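Long-range contacts in putative malic enzyme ((S)-malate:NAD+ oxidoreductase (decarboxylating)) (Streptococcus pyogenes, PDB 2A9F), which probably catalyses the NAD+-dependent oxidative decarboxylation of (S)-malate, a reaction that calls for a divalent metal such as magnesium or manganese: residues 164-168 with 202-206; 172-177 with 349-353; 192-196 with 215-219; 253-257 with 270-275; 261-265 with 285-289. One frame throughout, in Å; residues are numbered along the deposited sequence.

Interaction 1: residues 164-168 with 202-206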
# COMPACT_ATOMS: atom_id res chain seq x y z
N GLN A 164 -10.29 18.71 -3.76
CA GLN A 164 -10.57 19.76 -4.75
C GLN A 164 -11.85 19.50 -5.54
O GLN A 164 -12.86 20.16 -5.33
CB GLN A 164 -9.38 19.87 -5.70
CG GLN A 164 -9.64 20.66 -6.98
CD GLN A 164 -8.38 20.76 -7.84
OE1 GLN A 164 -7.69 19.76 -8.07
NE2 GLN A 164 -8.09 21.97 -8.32
N HIS A 165 -11.79 18.53 -6.44
CA HIS A 165 -12.94 18.18 -7.26
C HIS A 165 -14.06 17.56 -6.44
O HIS A 165 -15.20 17.50 -6.90
CB HIS A 165 -12.53 17.20 -8.37
CG HIS A 165 -11.62 17.80 -9.39
ND1 HIS A 165 -10.31 18.13 -9.11
CD2 HIS A 165 -11.83 18.15 -10.68
CE1 HIS A 165 -9.75 18.66 -10.19
NE2 HIS A 165 -10.66 18.68 -11.15
N GLY A 166 -13.72 17.09 -5.24
CA GLY A 166 -14.70 16.46 -4.38
C GLY A 166 -15.91 17.31 -4.03
O GLY A 166 -17.03 17.01 -4.43
N THR A 167 -15.68 18.38 -3.27
CA THR A 167 -16.78 19.25 -2.89
C THR A 167 -17.37 19.90 -4.12
O THR A 167 -18.54 20.24 -4.15
CB THR A 167 -16.32 20.34 -1.91
OG1 THR A 167 -15.25 21.09 -2.50
CG2 THR A 167 -15.88 19.71 -0.61
N ALA A 168 -16.53 20.08 -5.14
CA ALA A 168 -16.95 20.69 -6.39
C ALA A 168 -18.12 19.89 -6.95
O ALA A 168 -19.15 20.45 -7.32
CB ALA A 168 -15.80 20.70 -7.38
N SER A 202 -11.68 25.28 -12.12
CA SER A 202 -12.21 23.95 -12.41
C SER A 202 -13.72 24.00 -12.29
O SER A 202 -14.42 23.70 -13.27
CB SER A 202 -11.61 22.89 -11.46
OG SER A 202 -11.88 23.17 -10.11
N ILE A 203 -14.23 24.38 -11.12
CA ILE A 203 -15.68 24.47 -10.93
C ILE A 203 -16.31 25.15 -12.14
O ILE A 203 -17.33 24.69 -12.67
CB ILE A 203 -16.06 25.30 -9.66
CG1 ILE A 203 -15.92 24.44 -8.40
CG2 ILE A 203 -17.51 25.78 -9.75
CD1 ILE A 203 -14.50 24.00 -8.06
N THR A 204 -15.69 26.23 -12.58
CA THR A 204 -16.18 26.99 -13.72
C THR A 204 -16.22 26.12 -14.98
O THR A 204 -17.23 26.10 -15.68
CB THR A 204 -15.33 28.27 -13.96
OG1 THR A 204 -15.31 29.06 -12.76
CG2 THR A 204 -15.91 29.12 -15.09
N ARG A 205 -15.14 25.40 -15.27
CA ARG A 205 -15.14 24.53 -16.45
C ARG A 205 -16.27 23.53 -16.31
O ARG A 205 -17.03 23.29 -17.25
CB ARG A 205 -13.83 23.77 -16.60
CG ARG A 205 -12.70 24.56 -17.24
CD ARG A 205 -12.39 25.78 -16.42
NE ARG A 205 -11.14 26.41 -16.83
CZ ARG A 205 -9.93 25.93 -16.56
NH1 ARG A 205 -9.80 24.80 -15.87
NH2 ARG A 205 -8.85 26.58 -16.97
N LYS A 206 -16.39 22.95 -15.12
CA LYS A 206 -17.44 21.98 -14.86
C LYS A 206 -18.80 22.60 -15.12
O LYS A 206 -19.61 22.01 -15.83
CB LYS A 206 -17.34 21.47 -13.42
CG LYS A 206 -16.19 20.51 -13.21
CD LYS A 206 -16.05 20.12 -11.75
CE LYS A 206 -14.80 19.28 -11.57
NZ LYS A 206 -13.60 19.98 -12.11
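A168 and I203 bring the backbones of helix 162-180 and helix 198-210, the crossover helix of the Rossmann-type domain, closest together, with their CA atoms 6.0 Å apart. The segment axes pass 10.5 Å apart at an angle of 47°, the two segments running in broadly the same direction. Such a spacing leaves room for side chains between the backbones, and the contact illustrates how one small residue and one long one can share it. A168 aims its CB straight at the partner helix, where the I203 side chain closes on it: CD1 lies 3.6 Å from A168 CB, and CG1 follows just behind. Beside this apolar patch K206 bridges the wider gap. Its chain runs extended out to CE and turns only at the last bond (chi4 54°), crossing the H165 side chain at about a right angle. There K206 CE comes to 3.3 Å from H165 CD2, and K206 NZ stands 3.4 Å from H165 NE2. S202 CB adds a looser touch, 4.3 Å from H165 NE2, while its hydroxyl is hydrogen-bonded back to A199 O. Around the contact, Q164 and H165 lean on helix 143-154, both H165 and K206 reach Q345 of helix 342-354, and T204 of helix 198-210 packs on V215 and V217 of strand 214-219.

Interaction 2: residues 172-177 with 349-353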
# COMPACT_ATOMS: atom_id res chain seq x y z
N LEU A 172 -21.91 21.01 -7.34
CA LEU A 172 -22.56 20.92 -8.62
C LEU A 172 -23.88 20.18 -8.48
O LEU A 172 -24.86 20.49 -9.17
CB LEU A 172 -21.66 20.20 -9.63
CG LEU A 172 -22.10 20.29 -11.09
CD1 LEU A 172 -22.42 21.74 -11.45
CD2 LEU A 172 -21.01 19.76 -11.98
N ALA A 173 -23.92 19.21 -7.57
CA ALA A 173 -25.14 18.44 -7.38
C ALA A 173 -26.11 19.28 -6.58
O ALA A 173 -27.33 19.22 -6.78
CB ALA A 173 -24.84 17.14 -6.64
N ALA A 174 -25.55 20.09 -5.67
CA ALA A 174 -26.34 20.95 -4.82
C ALA A 174 -27.06 22.04 -5.61
O ALA A 174 -28.04 22.61 -5.14
CB ALA A 174 -25.47 21.57 -3.74
N ILE A 175 -26.57 22.37 -6.80
CA ILE A 175 -27.26 23.40 -7.56
C ILE A 175 -28.31 22.72 -8.43
O ILE A 175 -29.41 23.24 -8.57
CB ILE A 175 -26.31 24.31 -8.42
CG1 ILE A 175 -26.16 23.77 -9.83
CG2 ILE A 175 -24.94 24.45 -7.77
CD1 ILE A 175 -25.56 24.78 -10.78
N PHE A 176 -27.99 21.58 -9.02
CA PHE A 176 -28.97 20.88 -9.84
C PHE A 176 -30.28 20.84 -9.04
O PHE A 176 -31.37 21.08 -9.57
CB PHE A 176 -28.52 19.45 -10.13
CG PHE A 176 -27.44 19.34 -11.15
CD1 PHE A 176 -26.46 18.35 -11.04
CD2 PHE A 176 -27.39 20.20 -12.24
CE1 PHE A 176 -25.46 18.22 -12.00
CE2 PHE A 176 -26.39 20.09 -13.20
CZ PHE A 176 -25.42 19.09 -13.08
N ASN A 177 -30.15 20.55 -7.76
CA ASN A 177 -31.30 20.50 -6.89
C ASN A 177 -31.78 21.90 -6.55
O ASN A 177 -32.95 22.11 -6.26
CB ASN A 177 -30.98 19.71 -5.62
CG ASN A 177 -31.18 18.23 -5.81
OD1 ASN A 177 -31.65 17.78 -6.87
ND2 ASN A 177 -30.82 17.44 -4.80
N ALA A 349 -22.51 14.02 -10.10
CA ALA A 349 -23.35 15.09 -9.55
C ALA A 349 -24.83 14.85 -9.76
O ALA A 349 -25.64 15.15 -8.87
CB ALA A 349 -22.95 16.42 -10.15
N LYS A 350 -25.21 14.34 -10.92
CA LYS A 350 -26.63 14.07 -11.17
C LYS A 350 -27.09 12.93 -10.28
O LYS A 350 -28.14 13.02 -9.65
CB LYS A 350 -26.86 13.73 -12.64
CG LYS A 350 -26.87 14.94 -13.57
CD LYS A 350 -26.84 14.51 -15.03
CE LYS A 350 -26.87 15.71 -15.96
NZ LYS A 350 -26.74 15.32 -17.39
N GLY A 351 -26.29 11.86 -10.23
CA GLY A 351 -26.60 10.71 -9.40
C GLY A 351 -26.85 11.19 -7.99
O GLY A 351 -27.90 10.91 -7.40
N ILE A 352 -25.90 11.93 -7.45
CA ILE A 352 -26.07 12.47 -6.11
C ILE A 352 -27.39 13.23 -6.07
O ILE A 352 -28.17 13.10 -5.11
CB ILE A 352 -24.90 13.43 -5.76
CG1 ILE A 352 -23.62 12.64 -5.53
CG2 ILE A 352 -25.25 14.26 -4.53
CD1 ILE A 352 -22.53 13.45 -4.84
N ALA A 353 -27.65 14.02 -7.10
CA ALA A 353 -28.88 14.81 -7.18
C ALA A 353 -30.13 13.93 -7.10
O ALA A 353 -31.06 14.26 -6.39
CB ALA A 353 -28.90 15.65 -8.47
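A173 and A349 meet almost backbone to backbone, their CA atoms only 4.4 Å apart, where two helices cross at 52° with segment axes 8.1 Å from each other. Small residues make such closeness possible, and the fit is reciprocal. The methyl of A173 is the bump from one side: it drops into a hollow floored by the carbonyl of A349, with CB 3.1 Å from A349 O, and walled by I352, whose CG2 lies 3.6 Å from A173 CB. From the other side A349 CB enters a recess between L172 CB and the F176 ring, meeting that ring at its edge, 3.6 Å from F176 CE1. One turn further on, A353 CB fits between F176 CB and the amide of N177, at 3.8 Å from N177 OD1. With CG beside its backbone N (chi1 -76°), F176 swings its ring alongside the partner helix, where the aliphatic K350 CG closes the outer rim of the groove. The N177 amide nitrogen is hydrogen-bonded to T363 O, beyond the two helices. Behind the interface, L172 and I175 pack on L207 of helix 198-210, and A174 and I175 rest on F286 of strand 284-287.

Interaction 3: residues 192-196 with 215-219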
# COMPACT_ATOMS: atom_id res chain seq x y z
N VAL A 192 -22.07 33.52 -10.40
CA VAL A 192 -20.84 34.23 -10.04
C VAL A 192 -19.90 33.35 -9.20
O VAL A 192 -20.27 32.93 -8.11
CB VAL A 192 -21.15 35.49 -9.19
CG1 VAL A 192 -19.84 36.06 -8.63
CG2 VAL A 192 -21.86 36.54 -10.03
N VAL A 193 -18.70 33.09 -9.70
CA VAL A 193 -17.72 32.27 -8.97
C VAL A 193 -16.55 33.10 -8.42
O VAL A 193 -15.80 33.72 -9.16
CB VAL A 193 -17.13 31.15 -9.87
CG1 VAL A 193 -15.99 30.44 -9.15
CG2 VAL A 193 -18.21 30.15 -10.24
N ASN A 194 -16.39 33.10 -7.10
CA ASN A 194 -15.29 33.85 -6.49
C ASN A 194 -14.08 32.96 -6.30
O ASN A 194 -14.06 32.11 -5.42
CB ASN A 194 -15.72 34.44 -5.15
CG ASN A 194 -14.87 35.61 -4.73
OD1 ASN A 194 -14.42 35.69 -3.59
ND2 ASN A 194 -14.66 36.56 -5.65
N GLY A 195 -13.07 33.14 -7.15
CA GLY A 195 -11.87 32.34 -7.04
C GLY A 195 -11.15 32.23 -8.37
O GLY A 195 -11.59 31.51 -9.27
N GLY A 196 -10.03 32.94 -8.50
CA GLY A 196 -9.27 32.90 -9.75
C GLY A 196 -8.36 31.70 -9.79
O GLY A 196 -7.93 31.28 -10.86
N VAL A 215 -21.52 32.55 -16.74
CA VAL A 215 -20.72 32.48 -15.52
C VAL A 215 -19.70 33.63 -15.52
O VAL A 215 -18.99 33.84 -16.50
CB VAL A 215 -19.92 31.13 -15.43
CG1 VAL A 215 -19.03 31.11 -14.19
CG2 VAL A 215 -20.88 29.96 -15.41
N THR A 216 -19.64 34.39 -14.42
CA THR A 216 -18.67 35.46 -14.30
C THR A 216 -17.72 35.09 -13.18
O THR A 216 -18.14 34.85 -12.05
CB THR A 216 -19.31 36.83 -13.95
OG1 THR A 216 -20.08 37.30 -15.06
CG2 THR A 216 -18.23 37.85 -13.63
N VAL A 217 -16.43 35.04 -13.51
CA VAL A 217 -15.39 34.67 -12.54
C VAL A 217 -14.79 35.89 -11.86
O VAL A 217 -14.58 36.93 -12.48
CB VAL A 217 -14.29 33.87 -13.25
CG1 VAL A 217 -13.20 33.50 -12.26
CG2 VAL A 217 -14.89 32.61 -13.88
N VAL A 218 -14.51 35.78 -10.57
CA VAL A 218 -13.96 36.91 -9.86
C VAL A 218 -12.75 36.53 -9.06
O VAL A 218 -12.75 35.49 -8.40
CB VAL A 218 -14.96 37.48 -8.87
CG1 VAL A 218 -14.63 38.95 -8.59
CG2 VAL A 218 -16.37 37.29 -9.40
N ASP A 219 -11.70 37.34 -9.10
CA ASP A 219 -10.56 37.03 -8.28
C ASP A 219 -10.35 38.13 -7.25
O ASP A 219 -11.29 38.88 -6.94
CB ASP A 219 -9.29 36.79 -9.10
CG ASP A 219 -8.84 38.00 -9.88
OD1 ASP A 219 -9.32 39.13 -9.59
OD2 ASP A 219 -7.99 37.81 -10.77
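V193 and V217 lie side by side in the opening beta-alpha-beta crossover of a Rossmann-type domain, in which strands 190-194 and 214-219 are neighbours and run parallel, joined through helix 198-210. The tight part is the strand pairing, a worked example of how parallel strands alternate donor and acceptor. V193 N gives its hydrogen to T216 O at 3.0 Å, and V193 O accepts from V218 N at 2.8 Å. G195 N then binds V218 O at 2.7 Å, approaching almost straight down the carbonyl bond (C=O...N 172°). Branched side chains fill both faces. On one, V192 CG1 and V218 CG2 touch at 3.8 Å, with L256 packed over them; on the other, V193 CG2 reaches V215 CG1 at 4.1 Å, under the crossover helix. N194 lays its amide across the next valine, ND2 coming to 3.4 Å from V218 CB.

Beyond the G195 bond the regular pairing ends, though the chain stays close, and this end is partly exposed. G195 has a positive phi (154°) at which a CB would jam against the carbonyl O of N194, so the backbone itself calls for glycine, consistent with its place as the first glycine of a GxGxxG-like turn leading into helix 198-210. G196 follows with nothing but backbone, so the main chain itself lies against the last residue of the second strand. An acid in that position is familiar from NAD-dependent Rossmann domains, and here it is D219. Its CB rests 3.9 Å from G196 CA, and its OD1 accepts a hydrogen bond from F221 N.

Interaction 4: residues 253-257 with 270-275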
# COMPACT_ATOMS: atom_id res chain seq x y z
N GLU A 253 -16.66 42.32 -7.10
CA GLU A 253 -17.51 41.28 -6.54
C GLU A 253 -18.89 41.86 -6.22
O GLU A 253 -19.91 41.35 -6.68
CB GLU A 253 -16.86 40.72 -5.27
CG GLU A 253 -17.72 39.76 -4.45
CD GLU A 253 -18.05 38.48 -5.19
OE1 GLU A 253 -17.13 37.67 -5.44
OE2 GLU A 253 -19.23 38.28 -5.52
N ASP A 254 -18.90 42.93 -5.43
CA ASP A 254 -20.15 43.60 -5.06
C ASP A 254 -20.95 43.86 -6.33
O ASP A 254 -22.15 43.56 -6.41
CB ASP A 254 -19.83 44.94 -4.38
CG ASP A 254 -21.07 45.68 -3.93
OD1 ASP A 254 -22.19 45.33 -4.37
OD2 ASP A 254 -20.93 46.64 -3.13
N ALA A 255 -20.28 44.42 -7.33
CA ALA A 255 -20.94 44.74 -8.59
C ALA A 255 -21.22 43.49 -9.42
O ALA A 255 -21.47 43.57 -10.63
CB ALA A 255 -20.09 45.75 -9.37
N LEU A 256 -21.19 42.32 -8.79
CA LEU A 256 -21.47 41.09 -9.52
C LEU A 256 -22.72 40.38 -9.05
O LEU A 256 -23.38 39.70 -9.83
CB LEU A 256 -20.28 40.13 -9.45
CG LEU A 256 -19.29 40.37 -10.58
CD1 LEU A 256 -18.28 39.27 -10.58
CD2 LEU A 256 -20.02 40.41 -11.90
N GLU A 257 -23.04 40.54 -7.77
CA GLU A 257 -24.24 39.94 -7.21
C GLU A 257 -25.44 40.51 -7.95
O GLU A 257 -26.50 39.88 -7.99
CB GLU A 257 -24.37 40.30 -5.73
CG GLU A 257 -23.10 40.21 -4.92
CD GLU A 257 -22.49 38.83 -4.94
OE1 GLU A 257 -21.89 38.43 -3.92
OE2 GLU A 257 -22.58 38.15 -5.99
N VAL A 270 -15.70 37.26 2.40
CA VAL A 270 -15.68 38.23 1.31
C VAL A 270 -17.06 38.71 0.88
O VAL A 270 -17.18 39.69 0.14
CB VAL A 270 -14.94 37.62 0.09
CG1 VAL A 270 -15.03 38.55 -1.11
CG2 VAL A 270 -13.48 37.37 0.45
N LEU A 271 -18.11 38.05 1.36
CA LEU A 271 -19.48 38.42 0.98
C LEU A 271 -20.26 39.05 2.13
O LEU A 271 -20.76 38.36 3.01
CB LEU A 271 -20.23 37.19 0.48
CG LEU A 271 -21.34 37.41 -0.55
CD1 LEU A 271 -22.16 36.13 -0.67
CD2 LEU A 271 -22.23 38.58 -0.16
N LYS A 272 -20.36 40.38 2.09
CA LYS A 272 -21.08 41.13 3.12
C LYS A 272 -22.59 41.17 2.84
O LYS A 272 -23.03 41.59 1.76
CB LYS A 272 -20.50 42.55 3.20
CG LYS A 272 -19.00 42.59 3.48
CD LYS A 272 -18.43 44.01 3.42
CE LYS A 272 -18.81 44.86 4.64
NZ LYS A 272 -20.27 45.10 4.79
N ALA A 273 -23.36 40.73 3.82
CA ALA A 273 -24.82 40.66 3.74
C ALA A 273 -25.53 41.68 2.84
O ALA A 273 -26.27 41.29 1.95
CB ALA A 273 -25.40 40.74 5.15
N GLU A 274 -25.32 42.97 3.08
CA GLU A 274 -25.97 44.03 2.31
C GLU A 274 -26.15 43.69 0.83
O GLU A 274 -27.22 43.88 0.26
CB GLU A 274 -25.19 45.35 2.40
CG GLU A 274 -24.70 45.71 3.79
CD GLU A 274 -23.46 44.93 4.18
OE1 GLU A 274 -22.47 44.98 3.42
OE2 GLU A 274 -23.47 44.27 5.25
N TRP A 275 -25.08 43.20 0.22
CA TRP A 275 -25.09 42.86 -1.20
C TRP A 275 -26.20 41.88 -1.56
O TRP A 275 -26.93 42.10 -2.52
CB TRP A 275 -23.74 42.28 -1.61
CG TRP A 275 -22.57 43.18 -1.31
CD1 TRP A 275 -22.59 44.55 -1.25
CD2 TRP A 275 -21.21 42.79 -1.09
NE1 TRP A 275 -21.32 45.03 -1.01
CE2 TRP A 275 -20.46 43.97 -0.91
CE3 TRP A 275 -20.56 41.55 -1.04
CZ2 TRP A 275 -19.08 43.95 -0.67
CZ3 TRP A 275 -19.18 41.54 -0.81
CH2 TRP A 275 -18.46 42.74 -0.63
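E253 meets V270 and W275 on the face of the Rossmann-type sheet that carries V192, V218 and I263, where two short, weakly bonded helical turns flank strand 262-264. Its aliphatic part does the touching, with CG 4.3 Å from W275 CZ3. D254 comes next and carries the contact. With CG anti to the backbone N (chi1 -178°), the side chain reaches across the indole and lies over one face of it. CB makes a CH-pi contact 3.9 Å from the centroid of the five-membered ring, and the carboxylate tilts 37° to the ring plane. D254 OD2 stands close to W275 NE1, but the N-H does not point at it, so the acid sits above the ring. K272 O lies over the rim of the opposite face.

One turn on, E257 bends at chi2 (-59°) and crosses the base of W275 at a slant, its CG 4.0 Å from W275 CB. Its carboxylate faces a leucine and another acid: OE1 is 3.1 Å from E253 OE2, two acceptors whose closeness would probably favour a proton on one of them, and the same E257 OE1 lies 3.6 Å from L271 CG.

Interaction 5: residues 261-265 with 285-289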
# COMPACT_ATOMS: atom_id res chain seq x y z
N ILE A 261 -28.19 34.73 -9.82
CA ILE A 261 -29.04 33.70 -9.22
C ILE A 261 -28.34 32.88 -8.11
O ILE A 261 -29.00 32.13 -7.40
CB ILE A 261 -29.60 32.78 -10.32
CG1 ILE A 261 -30.13 33.65 -11.47
CG2 ILE A 261 -30.76 31.94 -9.78
CD1 ILE A 261 -30.73 32.90 -12.62
N PHE A 262 -27.03 33.05 -7.97
CA PHE A 262 -26.23 32.41 -6.92
C PHE A 262 -24.72 32.46 -7.10
O PHE A 262 -24.21 32.53 -8.22
CB PHE A 262 -26.67 30.96 -6.67
CG PHE A 262 -26.49 30.04 -7.83
CD1 PHE A 262 -25.22 29.65 -8.23
CD2 PHE A 262 -27.59 29.53 -8.50
CE1 PHE A 262 -25.05 28.74 -9.28
CE2 PHE A 262 -27.44 28.63 -9.54
CZ PHE A 262 -26.17 28.23 -9.94
N ILE A 263 -24.03 32.41 -5.97
CA ILE A 263 -22.57 32.48 -5.89
C ILE A 263 -21.92 31.24 -5.28
O ILE A 263 -22.40 30.70 -4.28
CB ILE A 263 -22.15 33.72 -5.06
CG1 ILE A 263 -20.66 33.67 -4.70
CG2 ILE A 263 -22.93 33.76 -3.78
CD1 ILE A 263 -20.20 34.84 -3.84
N GLY A 264 -20.83 30.79 -5.91
CA GLY A 264 -20.04 29.67 -5.43
C GLY A 264 -18.74 30.35 -5.04
O GLY A 264 -18.17 31.09 -5.84
N VAL A 265 -18.24 30.11 -3.83
CA VAL A 265 -17.03 30.80 -3.39
C VAL A 265 -15.81 30.04 -2.83
O VAL A 265 -15.81 28.81 -2.73
CB VAL A 265 -17.41 31.89 -2.39
CG1 VAL A 265 -17.75 33.17 -3.11
CG2 VAL A 265 -18.62 31.43 -1.60
N ILE A 285 -26.54 30.50 -2.33
CA ILE A 285 -25.20 30.88 -1.89
C ILE A 285 -24.41 29.67 -1.37
O ILE A 285 -24.88 28.94 -0.51
CB ILE A 285 -25.28 31.92 -0.76
CG1 ILE A 285 -25.68 33.28 -1.34
CG2 ILE A 285 -23.96 31.99 0.01
CD1 ILE A 285 -25.82 34.38 -0.31
N PHE A 286 -23.21 29.47 -1.90
CA PHE A 286 -22.38 28.36 -1.46
C PHE A 286 -21.04 28.85 -0.95
O PHE A 286 -20.08 28.95 -1.70
CB PHE A 286 -22.19 27.35 -2.60
CG PHE A 286 -23.44 26.59 -2.91
CD1 PHE A 286 -23.95 25.67 -2.01
CD2 PHE A 286 -24.15 26.86 -4.07
CE1 PHE A 286 -25.16 25.03 -2.25
CE2 PHE A 286 -25.37 26.22 -4.32
CZ PHE A 286 -25.87 25.31 -3.41
N ALA A 287 -20.98 29.16 0.34
CA ALA A 287 -19.76 29.65 0.94
C ALA A 287 -18.96 28.44 1.39
O ALA A 287 -19.11 27.98 2.52
CB ALA A 287 -20.08 30.54 2.11
N MET A 288 -18.12 27.93 0.49
CA MET A 288 -17.30 26.75 0.74
C MET A 288 -16.02 26.99 1.52
O MET A 288 -15.31 26.04 1.83
CB MET A 288 -16.96 26.08 -0.58
CG MET A 288 -18.18 25.61 -1.34
SD MET A 288 -19.20 24.57 -0.29
CE MET A 288 -20.23 25.74 0.48
N ALA A 289 -15.71 28.25 1.81
CA ALA A 289 -14.49 28.54 2.54
C ALA A 289 -14.46 27.78 3.87
O ALA A 289 -15.41 27.83 4.66
CB ALA A 289 -14.36 30.03 2.78
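I263 and I285, like G264 and F286 after them, pair as neighbours in the parallel sheet of the NAD-binding domain, their strands inclined by 18° and joined through helix 273-277. Hydrogen bonding is the first kind of interaction. F286 N donates to I263 O at 2.8 Å, nearly in line with the carbonyl (C=O...N 174°). V265 N, two residues further on, turns to F286 O at 3.0 Å, although the position of that oxygen is less certain. Where the pairing gives out, the second strand bends into an inverse gamma turn centred on A287 and the chain runs on toward N290, a predicted malate-binding residue.

Apolar packing is the second kind, and it differs from face to face. On the side of I263 and I285 the two side chains meet directly: I263 CG2, placed between its own backbone N and carbonyl carbon because CG1 takes the anti position (chi1 168°), comes to 3.7 Å from I285 CG1. The other face carries F286 beside G264, which has no side chain to match it; the phenyl group instead turns to helix 162-180.

A plain van der Waals touch closes the strand ends, M288 CB lying 3.7 Å from V265 O.

Together these contacts use backbone bonds for register, with no charged side chain across the pair. Buried amides thus find partners in the neighbouring strand, while hydrocarbon fills the faces of the sheet.

How the interactions relate
All five contacts belong to the NAD-binding domain. Interactions 3 and 5 form its buried sheet core: strands 190-194 and 262-264 are neighbours, and V192 and N194 share probable backbone hydrogen bonds with G264. Interactions 1 and 2, which share helix 162-180, cover one face, where helices 162-180 and 198-210 pack on the strands; interaction 2 is buried there and interaction 1 only partly. Interaction 4, also partly buried, lies on the opposite face, against strands 190-194, 214-219 and 262-264. Chemistry follows place: backbone bonding between strands, close alanine packing in interaction 2, a mixed apolar and polar seam in interaction 1, and acids around an indole in interaction 4, the farthest from the chain's centre.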